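Local coordinates for X-ray repair cross complementing protein 1 variant (Homo sapiens, PDB 6WH1) that probably serves as a scaffold that gathers repair proteins at DNA single-strand breaks, here represented by its C-terminal BRCT domain, at residues F46-Q51 and P72-S77; H10-G15 and D38-R43. One frame throughout, in Å; residues are numbered along the deposited sequence.

How the interactions relate
Both interactions rest on the four-stranded parallel sheet of this BRCT domain, whose strands run in the order 35-36, 10-13, 46-48, 68-70. Interaction 2 comes first along the chain and lays the loop 38-43 against strand 10-13; interaction 1 follows and packs residues 72-77 of helix 72-81 on strand 46-48. Their centres are about 12 Å apart. The two central strands join them directly, with probable hydrogen bonds from I48 N to F12 O (2.9 Å) and from F12 N to F46 O (3.0 Å). Interaction 1 is buried near the middle of the domain, whereas interaction 2 lies at the surface; the hydrogen-bonded pair of strands 10-13 and 46-48 connects the buried helix packing to the surface loop.

Interaction 1. Residues F46-Q51 and P72-S77; sequences FVITAQ and PRWIYS
I48, P72 and W74 form the centre of a strand-to-helix packing in the BRCT fold, where the C-terminal helix 72-81 lies against the parallel sheet. Strand 46-48 and helix 72-77 run nearly perpendicular, at 101°, with their axes 9.5 Å apart at closest approach. I48 splits its two branches between the partners. CG2, anti to the backbone N, meets P72 and lies 4.0 Å from P72 CG, while the other branch ends in CD1, near the plane of the W74 indole at its edge, 4.1 Å from CE3. The same CD1 also reaches I75 CD1, tip to tip, at 4.2 Å. W74 has CG anti to its backbone N (chi1 177°), which carries the six-membered ring toward the strand. There it meets F46: W74 CH2 lies over one face of the phenyl ring, offset toward the rim, with the planes at 48° and the centroids of the F46 ring and the six-membered ring of W74 5.0 Å apart, an oblique aromatic pair. No hydrogen bond crosses between the segments, and the contact is held by apolar packing. W74 NE1 is hydrogen-bonded to L85 O, outside both segments, and the indole also meets the ring of Y90. F46 continues the aromatic cluster to F11 and H87, and I75 extends the apolar layer to F11 and to Y28 of helix 21-31. Beyond I48 the backbone itself closes in: T49 O, which also accepts a hydrogen bond from R71 NH1, sits 3.3 Å from P72 CD.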
ATOM      1  N   PHE A  46      -2.151 -14.256  -0.269  1.00 40.97           N
ATOM      2  CA  PHE A  46      -0.852 -14.175   0.390  1.00 42.89           C
ATOM      3  C   PHE A  46      -1.021 -13.491   1.735  1.00 41.56           C
ATOM      4  O   PHE A  46      -1.388 -12.313   1.795  1.00 44.53           O
ATOM      5  CB  PHE A  46       0.162 -13.408  -0.468  1.00 40.42           C
ATOM      6  CG  PHE A  46       0.415 -14.030  -1.805  1.00 44.11           C
ATOM      7  CD1 PHE A  46       1.321 -15.067  -1.940  1.00 43.51           C
ATOM      8  CD2 PHE A  46      -0.259 -13.580  -2.930  1.00 48.47           C
ATOM      9  CE1 PHE A  46       1.553 -15.643  -3.174  1.00 49.48           C
ATOM     10  CE2 PHE A  46      -0.032 -14.153  -4.170  1.00 49.03           C
ATOM     11  CZ  PHE A  46       0.873 -15.187  -4.291  1.00 51.18           C
ATOM     12  N   VAL A  47      -0.760 -14.224   2.808  1.00 38.07           N
ATOM     13  CA  VAL A  47      -0.685 -13.639   4.139  1.00 38.12           C
ATOM     14  C   VAL A  47       0.769 -13.261   4.390  1.00 40.95           C
ATOM     15  O   VAL A  47       1.665 -14.106   4.293  1.00 38.75           O
ATOM     16  CB  VAL A  47      -1.204 -14.611   5.208  1.00 37.03           C
ATOM     17  CG1 VAL A  47      -0.901 -14.081   6.602  1.00 36.55           C
ATOM     18  CG2 VAL A  47      -2.699 -14.830   5.045  1.00 37.77           C
ATOM     19  N   ILE A  48       1.007 -11.987   4.683  1.00 40.44           N
ATOM     20  CA  ILE A  48       2.334 -11.489   5.024  1.00 44.30           C
ATOM     21  C   ILE A  48       2.407 -11.333   6.537  1.00 50.07           C
ATOM     22  O   ILE A  48       1.609 -10.596   7.130  1.00 52.77           O
ATOM     23  CB  ILE A  48       2.631 -10.157   4.317  1.00 41.75           C
ATOM     24  CG1 ILE A  48       2.076 -10.168   2.886  1.00 38.74           C
ATOM     25  CG2 ILE A  48       4.125  -9.868   4.336  1.00 42.45           C
ATOM     26  CD1 ILE A  48       2.778 -11.133   1.955  1.00 41.81           C
ATOM     27  N   THR A  49       3.356 -12.026   7.170  1.00 53.03           N
ATOM     28  CA  THR A  49       3.510 -11.972   8.618  1.00 57.66           C
ATOM     29  C   THR A  49       4.979 -11.949   9.002  1.00 58.25           C
ATOM     30  O   THR A  49       5.832 -12.518   8.316  1.00 56.88           O
ATOM     31  CB  THR A  49       2.874 -13.172   9.333  1.00 59.67           C
ATOM     32  OG1 THR A  49       3.360 -14.390   8.752  1.00 62.62           O
ATOM     33  CG2 THR A  49       1.396 -13.134   9.204  1.00 61.50           C
ATOM     34  N   ALA A  50       5.257 -11.291  10.127  1.00 60.71           N
ATOM     35  CA  ALA A  50       6.517 -11.464  10.829  1.00 64.45           C
ATOM     36  C   ALA A  50       6.394 -12.439  11.986  1.00 68.02           C
ATOM     37  O   ALA A  50       7.416 -12.925  12.483  1.00 74.02           O
ATOM     38  CB  ALA A  50       7.031 -10.119  11.355  1.00 62.95           C
ATOM     39  N   GLN A  51       5.172 -12.736  12.411  1.00 67.89           N
ATOM     40  CA  GLN A  51       4.938 -13.633  13.525  1.00 67.59           C
ATOM     41  C   GLN A  51       5.075 -15.082  13.080  1.00 67.22           C
ATOM     42  O   GLN A  51       5.209 -15.396  11.894  1.00 70.22           O
ATOM     43  CB  GLN A  51       3.556 -13.388  14.126  1.00 67.65           C
ATOM     44  CG  GLN A  51       3.337 -11.955  14.557  1.00 74.59           C
ATOM     45  CD  GLN A  51       1.958 -11.730  15.132  1.00 83.86           C
ATOM     46  OE1 GLN A  51       1.019 -12.467  14.831  1.00 89.30           O
ATOM     47  NE2 GLN A  51       1.824 -10.702  15.962  1.00 86.66           N
ATOM     48  N   PRO A  72       7.791 -10.503   5.140  1.00 52.71           N
ATOM     49  CA  PRO A  72       7.885  -9.188   4.471  1.00 48.89           C
ATOM     50  C   PRO A  72       9.117  -9.024   3.592  1.00 47.74           C
ATOM     51  O   PRO A  72       9.129  -8.147   2.705  1.00 49.92           O
ATOM     52  CB  PRO A  72       7.902  -8.200   5.646  1.00 49.62           C
ATOM     53  CG  PRO A  72       7.224  -8.928   6.766  1.00 52.71           C
ATOM     54  CD  PRO A  72       7.595 -10.374   6.596  1.00 50.65           C
ATOM     55  N   ARG A  73      10.159  -9.831   3.806  1.00 47.25           N
ATOM     56  CA  ARG A  73      11.341  -9.720   2.959  1.00 57.44           C
ATOM     57  C   ARG A  73      11.029 -10.086   1.514  1.00 54.15           C
ATOM     58  O   ARG A  73      11.710  -9.610   0.599  1.00 59.44           O
ATOM     59  CB  ARG A  73      12.478 -10.590   3.494  1.00 64.90           C
ATOM     60  CG  ARG A  73      13.830 -10.198   2.914  1.00 76.69           C
ATOM     61  CD  ARG A  73      14.914 -11.200   3.248  1.00 90.29           C
ATOM     62  NE  ARG A  73      15.919 -11.282   2.190  1.00 99.11           N
ATOM     63  CZ  ARG A  73      16.737 -12.315   2.023  1.00100.35           C
ATOM     64  NH1 ARG A  73      16.673 -13.350   2.850  1.00 99.17           N
ATOM     65  NH2 ARG A  73      17.620 -12.313   1.033  1.00101.93           N
ATOM     66  N   TRP A  74      10.011 -10.919   1.286  1.00 47.08           N
ATOM     67  CA  TRP A  74       9.570 -11.177  -0.081  1.00 47.22           C
ATOM     68  C   TRP A  74       9.191  -9.881  -0.780  1.00 49.63           C
ATOM     69  O   TRP A  74       9.652  -9.603  -1.892  1.00 50.66           O
ATOM     70  CB  TRP A  74       8.386 -12.140  -0.086  1.00 44.56           C
ATOM     71  CG  TRP A  74       7.823 -12.399  -1.456  1.00 44.03           C
ATOM     72  CD1 TRP A  74       8.530 -12.586  -2.609  1.00 45.45           C
ATOM     73  CD2 TRP A  74       6.437 -12.495  -1.818  1.00 45.28           C
ATOM     74  NE1 TRP A  74       7.674 -12.798  -3.663  1.00 47.55           N
ATOM     75  CE2 TRP A  74       6.383 -12.749  -3.205  1.00 47.78           C
ATOM     76  CE3 TRP A  74       5.239 -12.398  -1.104  1.00 44.83           C
ATOM     77  CZ2 TRP A  74       5.177 -12.904  -3.891  1.00 48.01           C
ATOM     78  CZ3 TRP A  74       4.041 -12.552  -1.790  1.00 44.86           C
ATOM     79  CH2 TRP A  74       4.021 -12.801  -3.169  1.00 45.95           C
ATOM     80  N   ILE A  75       8.340  -9.078  -0.138  1.00 48.60           N
ATOM     81  CA  ILE A  75       7.926  -7.801  -0.709  1.00 47.64           C
ATOM     82  C   ILE A  75       9.130  -6.886  -0.893  1.00 54.01           C
ATOM     83  O   ILE A  75       9.292  -6.243  -1.944  1.00 57.46           O
ATOM     84  CB  ILE A  75       6.851  -7.153   0.183  1.00 47.06           C
ATOM     85  CG1 ILE A  75       5.765  -8.171   0.550  1.00 44.22           C
ATOM     86  CG2 ILE A  75       6.250  -5.942  -0.497  1.00 47.52           C
ATOM     87  CD1 ILE A  75       4.855  -8.537  -0.595  1.00 43.03           C
ATOM     88  N   TYR A  76       9.995  -6.814   0.126  1.00 50.87           N
ATOM     89  CA  TYR A  76      11.155  -5.925   0.037  1.00 57.08           C
ATOM     90  C   TYR A  76      12.030  -6.280  -1.160  1.00 60.52           C
ATOM     91  O   TYR A  76      12.399  -5.410  -1.956  1.00 64.31           O
ATOM     92  CB  TYR A  76      11.977  -5.981   1.323  1.00 64.01           C
ATOM     93  CG  TYR A  76      11.214  -5.592   2.559  1.00 67.71           C
ATOM     94  CD1 TYR A  76      10.271  -4.574   2.523  1.00 68.65           C
ATOM     95  CD2 TYR A  76      11.431  -6.247   3.762  1.00 69.86           C
ATOM     96  CE1 TYR A  76       9.567  -4.220   3.651  1.00 70.54           C
ATOM     97  CE2 TYR A  76      10.733  -5.901   4.896  1.00 72.70           C
ATOM     98  CZ  TYR A  76       9.803  -4.885   4.836  1.00 76.17           C
ATOM     99  OH  TYR A  76       9.102  -4.536   5.962  1.00 83.45           O
ATOM    100  N   SER A  77      12.373  -7.563  -1.302  1.00 59.99           N
ATOM    101  CA  SER A  77      13.258  -7.977  -2.388  1.00 66.01           C
ATOM    102  C   SER A  77      12.568  -7.912  -3.738  1.00 63.05           C
ATOM    103  O   SER A  77      13.232  -7.688  -4.757  1.00 62.81           O
ATOM    104  CB  SER A  77      13.791  -9.386  -2.131  1.00 69.14           C
ATOM    105  OG  SER A  77      14.113  -9.575  -0.768  1.00 70.48           O
TER

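Interaction 2. Residues H10-G15 and D38-R43; sequences HFFLYG and DYMSDR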
ATOM      1  N   HIS A  10      -4.122 -10.891  -3.984  1.00 50.10           N
ATOM      2  CA  HIS A  10      -4.760 -10.355  -2.790  1.00 47.86           C
ATOM      3  C   HIS A  10      -3.897 -10.659  -1.571  1.00 46.91           C
ATOM      4  O   HIS A  10      -3.575 -11.821  -1.302  1.00 50.43           O
ATOM      5  CB  HIS A  10      -6.166 -10.928  -2.634  1.00 49.85           C
ATOM      6  CG  HIS A  10      -7.097 -10.519  -3.730  1.00 50.76           C
ATOM      7  ND1 HIS A  10      -8.039  -9.525  -3.574  1.00 51.39           N
ATOM      8  CD2 HIS A  10      -7.213 -10.951  -5.007  1.00 50.33           C
ATOM      9  CE1 HIS A  10      -8.704  -9.371  -4.705  1.00 51.31           C
ATOM     10  NE2 HIS A  10      -8.223 -10.223  -5.591  1.00 53.24           N
ATOM     11  N   PHE A  11      -3.536  -9.609  -0.841  1.00 44.95           N
ATOM     12  CA  PHE A  11      -2.630  -9.676   0.294  1.00 42.35           C
ATOM     13  C   PHE A  11      -3.371  -9.313   1.574  1.00 48.26           C
ATOM     14  O   PHE A  11      -4.266  -8.460   1.574  1.00 50.47           O
ATOM     15  CB  PHE A  11      -1.436  -8.714   0.118  1.00 33.91           C
ATOM     16  CG  PHE A  11      -0.559  -9.029  -1.066  1.00 38.73           C
ATOM     17  CD1 PHE A  11      -0.969  -8.721  -2.354  1.00 40.39           C
ATOM     18  CD2 PHE A  11       0.683  -9.619  -0.889  1.00 39.79           C
ATOM     19  CE1 PHE A  11      -0.163  -9.006  -3.443  1.00 42.07           C
ATOM     20  CE2 PHE A  11       1.490  -9.913  -1.974  1.00 40.35           C
ATOM     21  CZ  PHE A  11       1.068  -9.602  -3.253  1.00 38.31           C
ATOM     22  N   PHE A  12      -2.989  -9.966   2.671  1.00 42.83           N
ATOM     23  CA  PHE A  12      -3.433  -9.577   4.001  1.00 40.98           C
ATOM     24  C   PHE A  12      -2.227  -9.536   4.919  1.00 37.64           C
ATOM     25  O   PHE A  12      -1.474 -10.512   5.004  1.00 40.25           O
ATOM     26  CB  PHE A  12      -4.486 -10.531   4.574  1.00 44.97           C
ATOM     27  CG  PHE A  12      -4.940 -10.159   5.964  1.00 45.32           C
ATOM     28  CD1 PHE A  12      -5.692  -9.010   6.180  1.00 44.94           C
ATOM     29  CD2 PHE A  12      -4.598 -10.946   7.055  1.00 42.95           C
ATOM     30  CE1 PHE A  12      -6.111  -8.663   7.461  1.00 45.02           C
ATOM     31  CE2 PHE A  12      -5.013 -10.603   8.341  1.00 45.29           C
ATOM     32  CZ  PHE A  12      -5.768  -9.459   8.544  1.00 40.15           C
ATOM     33  N   LEU A  13      -2.045  -8.408   5.596  1.00 37.50           N
ATOM     34  CA  LEU A  13      -0.953  -8.231   6.547  1.00 38.04           C
ATOM     35  C   LEU A  13      -1.463  -8.624   7.930  1.00 41.80           C
ATOM     36  O   LEU A  13      -2.322  -7.942   8.499  1.00 50.55           O
ATOM     37  CB  LEU A  13      -0.449  -6.791   6.516  1.00 38.12           C
ATOM     38  CG  LEU A  13      -0.257  -6.200   5.113  1.00 39.41           C
ATOM     39  CD1 LEU A  13       0.270  -4.777   5.177  1.00 39.93           C
ATOM     40  CD2 LEU A  13       0.666  -7.071   4.268  1.00 36.35           C
ATOM     41  N   TYR A  14      -0.947  -9.728   8.462  1.00 39.99           N
ATOM     42  CA  TYR A  14      -1.426 -10.293   9.716  1.00 47.47           C
ATOM     43  C   TYR A  14      -0.395 -10.070  10.812  1.00 49.97           C
ATOM     44  O   TYR A  14       0.793 -10.353  10.622  1.00 48.85           O
ATOM     45  CB  TYR A  14      -1.728 -11.786   9.559  1.00 54.28           C
ATOM     46  CG  TYR A  14      -2.027 -12.510  10.858  1.00 60.79           C
ATOM     47  CD1 TYR A  14      -3.266 -12.395  11.468  1.00 63.22           C
ATOM     48  CD2 TYR A  14      -1.072 -13.320  11.466  1.00 63.29           C
ATOM     49  CE1 TYR A  14      -3.547 -13.057  12.649  1.00 67.98           C
ATOM     50  CE2 TYR A  14      -1.343 -13.986  12.647  1.00 66.74           C
ATOM     51  CZ  TYR A  14      -2.582 -13.851  13.234  1.00 70.50           C
ATOM     52  OH  TYR A  14      -2.861 -14.513  14.408  1.00 77.91           O
ATOM     53  N   GLY A  15      -0.853  -9.567  11.952  1.00 53.56           N
ATOM     54  CA  GLY A  15       0.011  -9.378  13.096  1.00 55.71           C
ATOM     55  C   GLY A  15       0.675  -8.017  13.116  1.00 56.26           C
ATOM     56  O   GLY A  15       0.358  -7.104  12.345  1.00 58.24           O
ATOM     57  N   ASP A  38      -8.734  -5.569   4.025  1.00 47.14           N
ATOM     58  CA  ASP A  38      -8.912  -5.164   5.414  1.00 48.08           C
ATOM     59  C   ASP A  38      -9.044  -6.372   6.326  1.00 45.92           C
ATOM     60  O   ASP A  38      -8.726  -6.288   7.519  1.00 50.14           O
ATOM     61  CB  ASP A  38     -10.144  -4.272   5.552  1.00 58.52           C
ATOM     62  CG  ASP A  38     -10.046  -3.008   4.726  1.00 66.88           C
ATOM     63  OD1 ASP A  38      -8.943  -2.428   4.656  1.00 68.63           O
ATOM     64  OD2 ASP A  38     -11.074  -2.597   4.144  1.00 70.37           O
ATOM     65  N   TYR A  39      -9.508  -7.497   5.789  1.00 38.81           N
ATOM     66  CA  TYR A  39      -9.769  -8.677   6.593  1.00 44.04           C
ATOM     67  C   TYR A  39      -9.259  -9.918   5.880  1.00 47.30           C
ATOM     68  O   TYR A  39      -9.117  -9.953   4.653  1.00 43.58           O
ATOM     69  CB  TYR A  39     -11.261  -8.858   6.882  1.00 48.78           C
ATOM     70  CG  TYR A  39     -11.999  -7.609   7.293  1.00 56.96           C
ATOM     71  CD1 TYR A  39     -12.577  -6.776   6.341  1.00 58.30           C
ATOM     72  CD2 TYR A  39     -12.146  -7.276   8.634  1.00 62.16           C
ATOM     73  CE1 TYR A  39     -13.266  -5.640   6.714  1.00 62.79           C
ATOM     74  CE2 TYR A  39     -12.833  -6.139   9.017  1.00 64.50           C
ATOM     75  CZ  TYR A  39     -13.392  -5.325   8.054  1.00 64.87           C
ATOM     76  OH  TYR A  39     -14.080  -4.194   8.431  1.00 67.71           O
ATOM     77  N   MET A  40      -8.993 -10.944   6.677  1.00 49.67           N
ATOM     78  CA  MET A  40      -8.724 -12.265   6.143  1.00 48.16           C
ATOM     79  C   MET A  40     -10.001 -12.863   5.557  1.00 51.54           C
ATOM     80  O   MET A  40     -11.107 -12.631   6.055  1.00 55.36           O
ATOM     81  CB  MET A  40      -8.169 -13.169   7.245  1.00 45.76           C
ATOM     82  CG  MET A  40      -7.671 -14.509   6.747  1.00 53.19           C
ATOM     83  SD  MET A  40      -6.495 -14.296   5.400  1.00 51.88           S
ATOM     84  CE  MET A  40      -6.370 -15.987   4.817  1.00 49.40           C
ATOM     85  N   SER A  41      -9.841 -13.620   4.477  1.00 41.54           N
ATOM     86  CA  SER A  41     -10.943 -14.360   3.876  1.00 44.97           C
ATOM     87  C   SER A  41     -10.343 -15.398   2.942  1.00 46.07           C
ATOM     88  O   SER A  41      -9.132 -15.420   2.707  1.00 45.66           O
ATOM     89  CB  SER A  41     -11.911 -13.438   3.121  1.00 42.13           C
ATOM     90  OG  SER A  41     -11.384 -13.069   1.853  1.00 43.87           O
ATOM     91  N   ASP A  42     -11.206 -16.259   2.402  1.00 47.70           N
ATOM     92  CA  ASP A  42     -10.716 -17.224   1.425  1.00 50.88           C
ATOM     93  C   ASP A  42     -10.379 -16.583   0.086  1.00 53.58           C
ATOM     94  O   ASP A  42      -9.917 -17.289  -0.815  1.00 57.76           O
ATOM     95  CB  ASP A  42     -11.731 -18.353   1.230  1.00 61.05           C
ATOM     96  CG  ASP A  42     -13.120 -17.846   0.897  1.00 71.07           C
ATOM     97  OD1 ASP A  42     -13.268 -17.076  -0.076  1.00 73.38           O
ATOM     98  OD2 ASP A  42     -14.068 -18.231   1.610  1.00 78.34           O
ATOM     99  N   ARG A  43     -10.600 -15.277  -0.068  1.00 55.27           N
ATOM    100  CA  ARG A  43     -10.141 -14.541  -1.235  1.00 54.48           C
ATOM    101  C   ARG A  43      -8.707 -14.047  -1.091  1.00 53.18           C
ATOM    102  O   ARG A  43      -8.118 -13.607  -2.086  1.00 55.81           O
ATOM    103  CB  ARG A  43     -11.067 -13.351  -1.507  1.00 59.29           C
ATOM    104  CG  ARG A  43     -12.523 -13.738  -1.707  1.00 67.47           C
ATOM    105  CD  ARG A  43     -13.413 -12.510  -1.838  1.00 75.59           C
ATOM    106  NE  ARG A  43     -14.111 -12.202  -0.592  1.00 82.25           N
ATOM    107  CZ  ARG A  43     -13.643 -11.386   0.347  1.00 81.38           C
ATOM    108  NH1 ARG A  43     -12.471 -10.788   0.184  1.00 80.67           N
ATOM    109  NH2 ARG A  43     -14.349 -11.167   1.450  1.00 81.06           N
TER
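The F12 ring meets the backbone of the loop at D38, Y39 and M40. M40 N lies over one face, 3.7 Å above the plane and offset toward the rim, while D38 O comes to the edge near the ring plane, 3.5 Å from F12 CE1. Between them the Y39 carbonyl carbon approaches obliquely, 3.7 Å from F12 CD1. R43 O lies obliquely to the H10 imidazole, 3.6 Å from H10 CG, and comes closest, 3.4 Å, to H10 CB. In F12, CG anti to the backbone N (chi1 179°) sends the ring toward the loop between strands 35-36 and 46-48. M40 bends at chi2 (53°) and brings its sulfur obliquely to the ring, on the side of the plane where M40 N lies: SD is 4.2 Å from F12 CD2 and 5.0 Å from the ring centroid, 44° off the normal, a Met-aromatic contact. Farther along the loop S41 forms an ST turn, its OG accepting from R43 N at 3.0 Å. The guanidinium of R43 folds back so that S41 OG lies over one of its faces, without a hydrogen bond to it. E37 serves both H10 and R43, OE1 making a salt bridge with R43 NH1 and OE2 a hydrogen bond with H10 ND1. Across the segments no hydrogen bond forms, so the loop lies on this surface part of the BRCT sheet through aromatic, sulfur and backbone packing. E37 probably offsets the charge of R43; any tendency of H10 to be protonated would be helped by E37 and opposed by nearby R43.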